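Local coordinates for protein glycerol-3-phosphate dehydrogenase [NAD(+)] (Dunaliella salina, PDB 6IUY) that probably reduces dihydroxyacetone phosphate to sn-glycerol 3-phosphate with NADH, and carries a magnesium-binding phosphatase-type domain that allows direct conversion to glycerol, at residues Ala271-Ala282 against Gln439-Ala447; Val406-Gly414 against Ser514-Ser523. All blocks are in the same frame, centred on the assembly; numbering follows the deposited sequence.

Contact 1. Residues Ala271-Ala282 against Gln439-Ala447; sequences AVRMVAQSTAEA and QLFQRPYFA
Helix 266-282 passes the end of helix 431-441 and the turn that follows it, the backbones coming closest at Val275 and Phe441, whose CA atoms are 5.3 Å apart. A type I beta turn from Arg443 to Phe446 then leads into strand 446-451 of the sheet that carries the NAD-binding Rossmann fold. Val275 sets CG2 over one face of the Phe441 ring in a CH-pi contact, 3.8 Å from its centroid, while Leu440 CD1 reaches Val275 CG1 and Thr279 CG2. Met274 lies across the Phe446 ring: SD and CE both sit over one face, a Met-aromatic contact with SD 3.9 Å from the centroid, and a bend at chi3 (-81°) brings the methyl back over the ring. Its sulfur also meets the Tyr445 ring obliquely. The aliphatic part of Arg443, bent at chi2 and chi3, packs on Met274 (CG to CB 3.7 Å) before the guanidinium reaches Gln277, whose CB lies over one face. NH1 and NH2 grip the Glu281 carboxylate end-on, OE1 2.8 Å from NH1 and OE2 3.0 Å from NH2; both oxygens lie in the guanidinium plane, but the nitrogens come from above the carboxylate plane. Tyr445 OH donates to Gln277 OE1 at 2.6 Å, and Arg443 NE adds a weak bond to the same oxygen; Gln277 NE2 turns to Glu419. Arg443 NH1 also donates to Ser278 OG, which donates to Leu440 O (2.6 Å) from above the carbonyl plane, linking the Arg443-Glu281 ion pair to the last turn of helix 431-441.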
loop_
_atom_site.group_PDB
_atom_site.type_symbol
_atom_site.label_atom_id
_atom_site.label_comp_id
_atom_site.label_asym_id
_atom_site.label_seq_id
_atom_site.Cartn_x
_atom_site.Cartn_y
_atom_site.Cartn_z
ATOM N N ALA A 271 12.470 -22.402 5.269
ATOM C CA ALA A 271 11.060 -22.701 5.380
ATOM C C ALA A 271 10.815 -24.064 6.081
ATOM O O ALA A 271 10.056 -24.153 7.068
ATOM C CB ALA A 271 10.413 -22.669 3.988
ATOM N N VAL A 272 11.450 -25.132 5.592
ATOM C CA VAL A 272 11.234 -26.461 6.193
ATOM C C VAL A 272 11.643 -26.457 7.651
ATOM O O VAL A 272 11.109 -27.216 8.454
ATOM C CB VAL A 272 12.002 -27.581 5.448
ATOM C CG1 VAL A 272 13.384 -27.742 6.022
ATOM C CG2 VAL A 272 11.254 -28.894 5.571
ATOM N N ARG A 273 12.586 -25.588 8.008
ATOM C CA ARG A 273 13.046 -25.495 9.392
ATOM C C ARG A 273 11.953 -24.952 10.310
ATOM O O ARG A 273 11.807 -25.396 11.467
ATOM C CB ARG A 273 14.282 -24.604 9.479
ATOM C CG ARG A 273 14.711 -24.296 10.901
ATOM C CD ARG A 273 15.969 -23.448 10.987
ATOM N NE ARG A 273 16.568 -23.578 12.323
ATOM C CZ ARG A 273 16.342 -22.745 13.340
ATOM N NH1 ARG A 273 15.543 -21.698 13.185
ATOM N NH2 ARG A 273 16.921 -22.951 14.516
ATOM N N MET A 274 11.201 -23.970 9.803
ATOM C CA MET A 274 10.099 -23.373 10.553
ATOM C C MET A 274 8.920 -24.334 10.612
ATOM O O MET A 274 8.313 -24.526 11.651
ATOM C CB MET A 274 9.651 -22.055 9.921
ATOM C CG MET A 274 10.748 -20.986 9.808
ATOM S SD MET A 274 9.980 -19.382 9.419
ATOM C CE MET A 274 9.703 -19.479 7.660
ATOM N N VAL A 275 8.601 -24.907 9.463
ATOM C CA VAL A 275 7.566 -25.924 9.324
ATOM C C VAL A 275 7.837 -27.143 10.212
ATOM O O VAL A 275 6.938 -27.674 10.885
ATOM C CB VAL A 275 7.481 -26.320 7.864
ATOM C CG1 VAL A 275 6.972 -27.730 7.686
ATOM C CG2 VAL A 275 6.666 -25.268 7.112
ATOM N N ALA A 276 9.096 -27.558 10.268
ATOM C CA ALA A 276 9.456 -28.664 11.134
ATOM C C ALA A 276 9.273 -28.315 12.617
ATOM O O ALA A 276 8.897 -29.178 13.407
ATOM C CB ALA A 276 10.898 -29.117 10.846
ATOM N N GLN A 277 9.534 -27.067 13.009
ATOM C CA GLN A 277 9.329 -26.661 14.411
ATOM C C GLN A 277 7.865 -26.748 14.812
ATOM O O GLN A 277 7.563 -27.153 15.930
ATOM C CB GLN A 277 9.830 -25.238 14.674
ATOM C CG GLN A 277 11.334 -25.106 14.612
ATOM C CD GLN A 277 11.799 -23.675 14.684
ATOM O OE1 GLN A 277 11.036 -22.730 14.413
ATOM N NE2 GLN A 277 13.071 -23.500 15.047
ATOM N N SER A 278 6.969 -26.357 13.902
ATOM C CA SER A 278 5.532 -26.420 14.149
ATOM C C SER A 278 5.003 -27.861 14.342
ATOM O O SER A 278 4.236 -28.120 15.272
ATOM C CB SER A 278 4.784 -25.742 13.006
ATOM O OG SER A 278 5.068 -24.343 12.989
ATOM N N THR A 279 5.391 -28.782 13.461
ATOM C CA THR A 279 4.936 -30.163 13.574
ATOM C C THR A 279 5.503 -30.830 14.813
ATOM O O THR A 279 4.829 -31.642 15.465
ATOM C CB THR A 279 5.320 -30.992 12.363
ATOM O OG1 THR A 279 6.747 -31.076 12.279
ATOM C CG2 THR A 279 4.787 -30.338 11.138
ATOM N N ALA A 280 6.738 -30.489 15.155
ATOM C CA ALA A 280 7.295 -31.035 16.375
ATOM C C ALA A 280 6.463 -30.570 17.577
ATOM O O ALA A 280 6.298 -31.310 18.542
ATOM C CB ALA A 280 8.745 -30.640 16.531
ATOM N N GLU A 281 5.941 -29.349 17.514
ATOM C CA GLU A 281 5.091 -28.825 18.583
ATOM C C GLU A 281 3.744 -29.540 18.571
ATOM O O GLU A 281 3.282 -29.998 19.609
ATOM C CB GLU A 281 4.902 -27.306 18.447
ATOM C CG GLU A 281 6.010 -26.481 19.096
ATOM C CD GLU A 281 6.066 -25.015 18.609
ATOM O OE1 GLU A 281 5.308 -24.627 17.679
ATOM O OE2 GLU A 281 6.887 -24.246 19.161
ATOM N N ALA A 282 3.141 -29.673 17.392
ATOM C CA ALA A 282 1.821 -30.282 17.277
ATOM C C ALA A 282 1.811 -31.751 17.718
ATOM O O ALA A 282 0.797 -32.244 18.225
ATOM C CB ALA A 282 1.294 -30.163 15.836
ATOM N N GLN A 439 -1.088 -22.458 10.914
ATOM C CA GLN A 439 -0.593 -23.277 12.017
ATOM C C GLN A 439 0.758 -23.892 11.633
ATOM O O GLN A 439 1.641 -23.996 12.460
ATOM C CB GLN A 439 -1.608 -24.372 12.404
ATOM C CG GLN A 439 -1.104 -25.337 13.501
ATOM C CD GLN A 439 -2.187 -26.316 14.005
ATOM O OE1 GLN A 439 -3.340 -26.282 13.553
ATOM N NE2 GLN A 439 -1.810 -27.186 14.943
ATOM N N LEU A 440 0.930 -24.254 10.367
ATOM C CA LEU A 440 2.186 -24.870 9.937
ATOM C C LEU A 440 3.372 -23.878 9.929
ATOM O O LEU A 440 4.439 -24.163 10.492
ATOM C CB LEU A 440 2.001 -25.487 8.554
ATOM C CG LEU A 440 3.007 -26.532 8.084
ATOM C CD1 LEU A 440 3.134 -27.651 9.114
ATOM C CD2 LEU A 440 2.577 -27.071 6.723
ATOM N N PHE A 441 3.169 -22.708 9.325
ATOM C CA PHE A 441 4.250 -21.743 9.104
ATOM C C PHE A 441 4.484 -20.695 10.202
ATOM O O PHE A 441 5.609 -20.224 10.378
ATOM C CB PHE A 441 4.008 -20.995 7.795
ATOM C CG PHE A 441 4.395 -21.765 6.566
ATOM C CD1 PHE A 441 5.704 -21.738 6.102
ATOM C CD2 PHE A 441 3.447 -22.486 5.852
ATOM C CE1 PHE A 441 6.063 -22.422 4.960
ATOM C CE2 PHE A 441 3.797 -23.181 4.704
ATOM C CZ PHE A 441 5.105 -23.152 4.257
ATOM N N GLN A 442 3.450 -20.287 10.926
ATOM C CA GLN A 442 3.657 -19.222 11.911
ATOM C C GLN A 442 4.520 -19.655 13.093
ATOM O O GLN A 442 4.199 -20.624 13.801
ATOM C CB GLN A 442 2.321 -18.691 12.437
ATOM C CG GLN A 442 2.461 -17.537 13.425
ATOM C CD GLN A 442 1.173 -16.740 13.544
ATOM O OE1 GLN A 442 0.820 -15.961 12.653
ATOM N NE2 GLN A 442 0.446 -16.959 14.633
ATOM N N ARG A 443 5.601 -18.909 13.313
ATOM C CA ARG A 443 6.495 -19.106 14.450
ATOM C C ARG A 443 6.513 -17.825 15.295
ATOM O O ARG A 443 5.947 -16.816 14.895
ATOM C CB ARG A 443 7.907 -19.463 13.965
ATOM C CG ARG A 443 7.944 -20.481 12.818
ATOM C CD ARG A 443 7.502 -21.824 13.317
ATOM N NE ARG A 443 8.042 -22.049 14.652
ATOM C CZ ARG A 443 7.400 -22.687 15.631
ATOM N NH1 ARG A 443 6.174 -23.170 15.423
ATOM N NH2 ARG A 443 7.985 -22.830 16.815
ATOM N N PRO A 444 7.145 -17.854 16.469
ATOM C CA PRO A 444 7.172 -16.602 17.240
ATOM C C PRO A 444 7.987 -15.504 16.562
ATOM O O PRO A 444 7.804 -14.340 16.901
ATOM C CB PRO A 444 7.817 -17.013 18.561
ATOM C CG PRO A 444 7.571 -18.482 18.658
ATOM C CD PRO A 444 7.640 -18.993 17.249
ATOM N N TYR A 445 8.847 -15.862 15.608
ATOM C CA TYR A 445 9.663 -14.882 14.889
ATOM C C TYR A 445 9.196 -14.731 13.440
ATOM O O TYR A 445 9.802 -14.032 12.633
ATOM C CB TYR A 445 11.143 -15.298 14.924
ATOM C CG TYR A 445 11.352 -16.705 14.429
ATOM C CD1 TYR A 445 11.510 -16.970 13.074
ATOM C CD2 TYR A 445 11.354 -17.774 15.311
ATOM C CE1 TYR A 445 11.689 -18.273 12.610
ATOM C CE2 TYR A 445 11.519 -19.077 14.863
ATOM C CZ TYR A 445 11.685 -19.323 13.511
ATOM O OH TYR A 445 11.852 -20.623 13.067
ATOM N N PHE A 446 8.111 -15.403 13.102
ATOM C CA PHE A 446 7.614 -15.369 11.737
ATOM C C PHE A 446 6.087 -15.227 11.785
ATOM O O PHE A 446 5.365 -16.225 11.865
ATOM C CB PHE A 446 8.064 -16.637 10.969
ATOM C CG PHE A 446 7.894 -16.535 9.472
ATOM C CD1 PHE A 446 8.624 -15.607 8.742
ATOM C CD2 PHE A 446 7.004 -17.363 8.796
ATOM C CE1 PHE A 446 8.489 -15.492 7.368
ATOM C CE2 PHE A 446 6.849 -17.264 7.409
ATOM C CZ PHE A 446 7.596 -16.310 6.694
ATOM N N ALA A 447 5.616 -13.972 11.785
ATOM C CA ALA A 447 4.191 -13.654 11.911
ATOM C C ALA A 447 3.461 -13.791 10.594
ATOM O O ALA A 447 3.918 -13.309 9.542
ATOM C CB ALA A 447 3.994 -12.245 12.465
HETATM O O HOH W 1 14.180 -20.482 11.065
#

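Contact 2. Residues Val406-Gly414 against Ser514-Ser523; sequences VLMGANIAG and SCGVADLIAS. With NAD (nicotinamide-adenine-dinucleotide), chain C.
The active-site seam between the NAD-binding domain and the helical C-terminal domain is formed here, where the chain leaving strand 404-408 runs along helix 514-526. Met408 CB rests on Cys515 CB at 3.7 Å. Gly409 CA lies 3.5 Å from Ser514 OG, against which a side chain at this glycine would be tight. Ala410 N donates an almost straight bond to Ser514 OG (3.3 Å, 163°), an oxygen that also takes part in a weak bond with Glu423 O. The Ala410 methyl settles among small residues, its CB 3.9 Å from Ala518 CB and equally far from Ala522 CB. This loop follows a strand of the Rossmann sheet and ends at helix 413-416, with Ile412 at the N-cap position. The first helical amide, Ala413 N, donates to the nicotinamide O7N (2.9 Å). Asn411 O lies 3.3 Å from NAD C4N, the carbon that accepts hydride in NAD(+). Asp519, CG anti to the backbone N (chi1 -164°), brings its carboxylate close to the Gly409 carbonyl, CG 3.3 Å from O; these two acceptors are probably made tolerable neighbours by Lys380, which forms a salt bridge to OD2 and a weak bond to the carbonyl. In place of Asp519, an alanine would probably leave Lys380 without its ionic mate and freer to turn beside the cofactor and substrate.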
loop_
_atom_site.group_PDB
_atom_site.type_symbol
_atom_site.label_atom_id
_atom_site.label_comp_id
_atom_site.label_asym_id
_atom_site.label_seq_id
_atom_site.Cartn_x
_atom_site.Cartn_y
_atom_site.Cartn_z
ATOM N N VAL A 406 -0.604 -19.496 -1.501
ATOM C CA VAL A 406 0.756 -18.969 -1.588
ATOM C C VAL A 406 1.201 -18.368 -0.273
ATOM O O VAL A 406 0.377 -17.972 0.569
ATOM C CB VAL A 406 0.911 -17.895 -2.667
ATOM C CG1 VAL A 406 0.607 -18.471 -4.053
ATOM C CG2 VAL A 406 0.051 -16.645 -2.325
ATOM N N LEU A 407 2.515 -18.329 -0.084
ATOM C CA LEU A 407 3.087 -17.616 1.041
ATOM C C LEU A 407 4.046 -16.610 0.435
ATOM O O LEU A 407 5.038 -17.003 -0.177
ATOM C CB LEU A 407 3.801 -18.559 2.013
ATOM C CG LEU A 407 4.476 -18.030 3.287
ATOM C CD1 LEU A 407 4.758 -19.192 4.215
ATOM C CD2 LEU A 407 5.785 -17.317 2.988
ATOM N N MET A 408 3.740 -15.327 0.598
ATOM C CA MET A 408 4.544 -14.245 0.014
ATOM C C MET A 408 4.808 -13.171 1.051
ATOM O O MET A 408 3.886 -12.752 1.752
ATOM C CB MET A 408 3.832 -13.632 -1.182
ATOM C CG MET A 408 3.468 -14.620 -2.250
ATOM S SD MET A 408 4.852 -14.906 -3.355
ATOM C CE MET A 408 4.723 -16.687 -3.616
ATOM N N GLY A 409 6.060 -12.750 1.183
ATOM C CA GLY A 409 6.403 -11.752 2.180
ATOM C C GLY A 409 7.823 -11.254 1.985
ATOM O O GLY A 409 8.557 -11.763 1.130
ATOM N N ALA A 410 8.207 -10.238 2.749
ATOM C CA ALA A 410 9.580 -9.751 2.732
ATOM C C ALA A 410 10.440 -10.755 3.487
ATOM O O ALA A 410 10.562 -10.680 4.718
ATOM C CB ALA A 410 9.670 -8.366 3.362
ATOM N N ASN A 411 11.006 -11.721 2.762
ATOM C CA ASN A 411 11.570 -12.897 3.419
ATOM C C ASN A 411 12.974 -13.335 3.010
ATOM O O ASN A 411 13.163 -14.531 2.750
ATOM C CB ASN A 411 10.669 -14.122 3.192
ATOM C CG ASN A 411 9.246 -13.940 3.690
ATOM O OD1 ASN A 411 8.999 -13.351 4.750
ATOM N ND2 ASN A 411 8.297 -14.499 2.936
ATOM N N ILE A 412 13.955 -12.443 2.966
ATOM C CA ILE A 412 15.338 -12.896 2.743
ATOM C C ILE A 412 15.701 -14.081 3.673
ATOM O O ILE A 412 15.700 -13.935 4.881
ATOM C CB ILE A 412 16.352 -11.759 2.977
ATOM C CG1 ILE A 412 16.012 -10.528 2.123
ATOM C CG2 ILE A 412 17.792 -12.267 2.762
ATOM C CD1 ILE A 412 15.583 -10.849 0.735
ATOM N N ALA A 413 16.019 -15.241 3.104
ATOM C CA ALA A 413 16.081 -16.503 3.860
ATOM C C ALA A 413 17.054 -16.525 5.019
ATOM O O ALA A 413 16.691 -16.924 6.140
ATOM C CB ALA A 413 16.417 -17.646 2.920
ATOM N N GLY A 414 18.297 -16.129 4.755
ATOM C CA GLY A 414 19.377 -16.291 5.718
ATOM C C GLY A 414 19.038 -15.733 7.082
ATOM O O GLY A 414 19.359 -16.330 8.111
ATOM N N SER A 514 2.582 -7.313 3.560
ATOM C CA SER A 514 3.962 -7.755 3.482
ATOM C C SER A 514 4.370 -8.243 2.091
ATOM O O SER A 514 5.518 -8.071 1.692
ATOM C CB SER A 514 4.217 -8.856 4.515
ATOM O OG SER A 514 5.574 -9.260 4.463
ATOM N N CYS A 515 3.444 -8.843 1.356
ATOM C CA CYS A 515 3.750 -9.370 0.022
ATOM C C CYS A 515 3.993 -8.274 -1.015
ATOM O O CYS A 515 4.556 -8.543 -2.077
ATOM C CB CYS A 515 2.607 -10.263 -0.475
ATOM S SG CYS A 515 0.966 -9.435 -0.383
ATOM N N GLY A 516 3.555 -7.051 -0.719
ATOM C CA GLY A 516 3.648 -5.953 -1.668
ATOM C C GLY A 516 4.830 -5.032 -1.405
ATOM O O GLY A 516 5.955 -5.335 -1.798
ATOM N N VAL A 517 4.584 -3.903 -0.741
ATOM C CA VAL A 517 5.648 -2.931 -0.526
ATOM C C VAL A 517 6.772 -3.479 0.351
ATOM O O VAL A 517 7.936 -3.179 0.118
ATOM C CB VAL A 517 5.117 -1.624 0.112
ATOM C CG1 VAL A 517 6.233 -0.623 0.221
ATOM C CG2 VAL A 517 4.033 -1.034 -0.743
ATOM N N ALA A 518 6.447 -4.276 1.364
ATOM C CA ALA A 518 7.504 -4.800 2.217
ATOM C C ALA A 518 8.524 -5.631 1.400
ATOM O O ALA A 518 9.731 -5.392 1.455
ATOM C CB ALA A 518 6.910 -5.630 3.351
ATOM N N ASP A 519 8.033 -6.580 0.619
ATOM C CA ASP A 519 8.907 -7.465 -0.164
ATOM C C ASP A 519 9.757 -6.673 -1.161
ATOM O O ASP A 519 10.943 -6.944 -1.336
ATOM C CB ASP A 519 8.065 -8.515 -0.906
ATOM C CG ASP A 519 8.899 -9.691 -1.426
ATOM O OD1 ASP A 519 10.128 -9.728 -1.157
ATOM O OD2 ASP A 519 8.318 -10.588 -2.099
ATOM N N LEU A 520 9.132 -5.714 -1.834
ATOM C CA LEU A 520 9.813 -4.943 -2.872
ATOM C C LEU A 520 11.019 -4.185 -2.299
ATOM O O LEU A 520 12.077 -4.057 -2.943
ATOM C CB LEU A 520 8.818 -3.981 -3.525
ATOM C CG LEU A 520 9.347 -2.928 -4.486
ATOM C CD1 LEU A 520 9.815 -3.572 -5.774
ATOM C CD2 LEU A 520 8.277 -1.902 -4.760
ATOM N N ILE A 521 10.860 -3.723 -1.065
ATOM C CA ILE A 521 11.868 -2.925 -0.378
ATOM C C ILE A 521 13.043 -3.792 0.081
ATOM O O ILE A 521 14.202 -3.530 -0.273
ATOM C CB ILE A 521 11.247 -2.201 0.835
ATOM C CG1 ILE A 521 10.274 -1.119 0.353
ATOM C CG2 ILE A 521 12.327 -1.586 1.731
ATOM C CD1 ILE A 521 9.589 -0.335 1.498
ATOM N N ALA A 522 12.734 -4.827 0.864
ATOM C CA ALA A 522 13.747 -5.778 1.328
ATOM C C ALA A 522 14.536 -6.337 0.170
ATOM O O ALA A 522 15.755 -6.453 0.251
ATOM C CB ALA A 522 13.103 -6.918 2.132
ATOM N N SER A 523 13.859 -6.678 -0.918
ATOM C CA SER A 523 14.558 -7.263 -2.063
ATOM C C SER A 523 15.343 -6.247 -2.867
ATOM O O SER A 523 16.334 -6.598 -3.536
ATOM C CB SER A 523 13.565 -7.983 -2.969
ATOM O OG SER A 523 12.839 -8.911 -2.181
HETATM P PA NAD C . 17.949 -21.402 -4.398
HETATM O O1A NAD C . 18.732 -21.529 -3.158
HETATM O O2A NAD C . 17.988 -20.016 -5.027
HETATM O O5B NAD C . 18.492 -22.440 -5.530
HETATM C C5B NAD C . 19.193 -23.630 -5.143
HETATM C C4B NAD C . 18.361 -24.879 -5.531
HETATM O O4B NAD C . 18.301 -24.983 -6.831
HETATM C C3B NAD C . 19.096 -26.142 -5.075
HETATM O O3B NAD C . 18.545 -26.699 -3.972
HETATM C C2B NAD C . 18.976 -27.105 -6.271
HETATM O O2B NAD C . 18.562 -28.448 -5.760
HETATM C C1B NAD C . 18.082 -26.558 -7.022
HETATM N N9A NAD C . 18.293 -26.939 -8.354
HETATM C C8A NAD C . 19.380 -26.733 -9.133
HETATM N N7A NAD C . 19.121 -27.282 -10.341
HETATM C C5A NAD C . 17.884 -27.847 -10.307
HETATM C C6A NAD C . 17.144 -28.546 -11.244
HETATM N N6A NAD C . 17.541 -28.868 -12.572
HETATM N N1A NAD C . 15.916 -28.983 -10.939
HETATM C C2A NAD C . 15.409 -28.746 -9.695
HETATM N N3A NAD C . 16.134 -28.075 -8.771
HETATM C C4A NAD C . 17.370 -27.627 -9.083
HETATM O O3 NAD C . 16.429 -21.789 -4.053
HETATM P PN NAD C . 15.470 -21.092 -2.973
HETATM O O1N NAD C . 16.235 -20.086 -2.133
HETATM O O2N NAD C . 14.840 -22.126 -2.068
HETATM O O5D NAD C . 14.385 -20.280 -3.782
HETATM C C5D NAD C . 13.378 -20.940 -4.527
HETATM C C4D NAD C . 12.183 -19.980 -4.626
HETATM O O4D NAD C . 12.014 -19.338 -3.485
HETATM C C3D NAD C . 12.496 -18.922 -5.665
HETATM O O3D NAD C . 11.434 -18.786 -6.478
HETATM C C2D NAD C . 12.734 -17.618 -4.853
HETATM O O2D NAD C . 12.405 -16.474 -5.744
HETATM C C1D NAD C . 11.946 -17.753 -3.824
HETATM N N1N NAD C . 12.344 -17.026 -2.634
HETATM C C2N NAD C . 13.651 -16.979 -2.197
HETATM C C3N NAD C . 13.982 -16.269 -1.044
HETATM C C7N NAD C . 15.461 -16.219 -0.604
HETATM O O7N NAD C . 15.831 -15.399 0.213
HETATM N N7N NAD C . 16.381 -17.174 -1.171
HETATM C C4N NAD C . 13.016 -15.608 -0.317
HETATM C C5N NAD C . 11.697 -15.675 -0.732
HETATM C C6N NAD C . 11.377 -16.394 -1.884
#

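Overall arrangement
Both contacts reach the same mixed sheet, contact 1 through strand 446-451 and contact 2 through strand 404-408, with strand 422-427 between them. Their centres are 18 Å apart and their segments alternate along the chain. They touch where Phe441 and Phe446 pack against Leu407, and Phe446 also against Asn411. Contact 1 stays within the Rossmann part, is only partly buried, and mixes a salt bridge and amide bonds with aromatic packing. Contact 2 is buried, joins two domains, and relies on small side chains, backbone groups and a carboxylate paired with a ligand-binding lysine. The second subunit also approaches contact 2, where Asn482 of that subunit is hydrogen-bonded to Ile412 N.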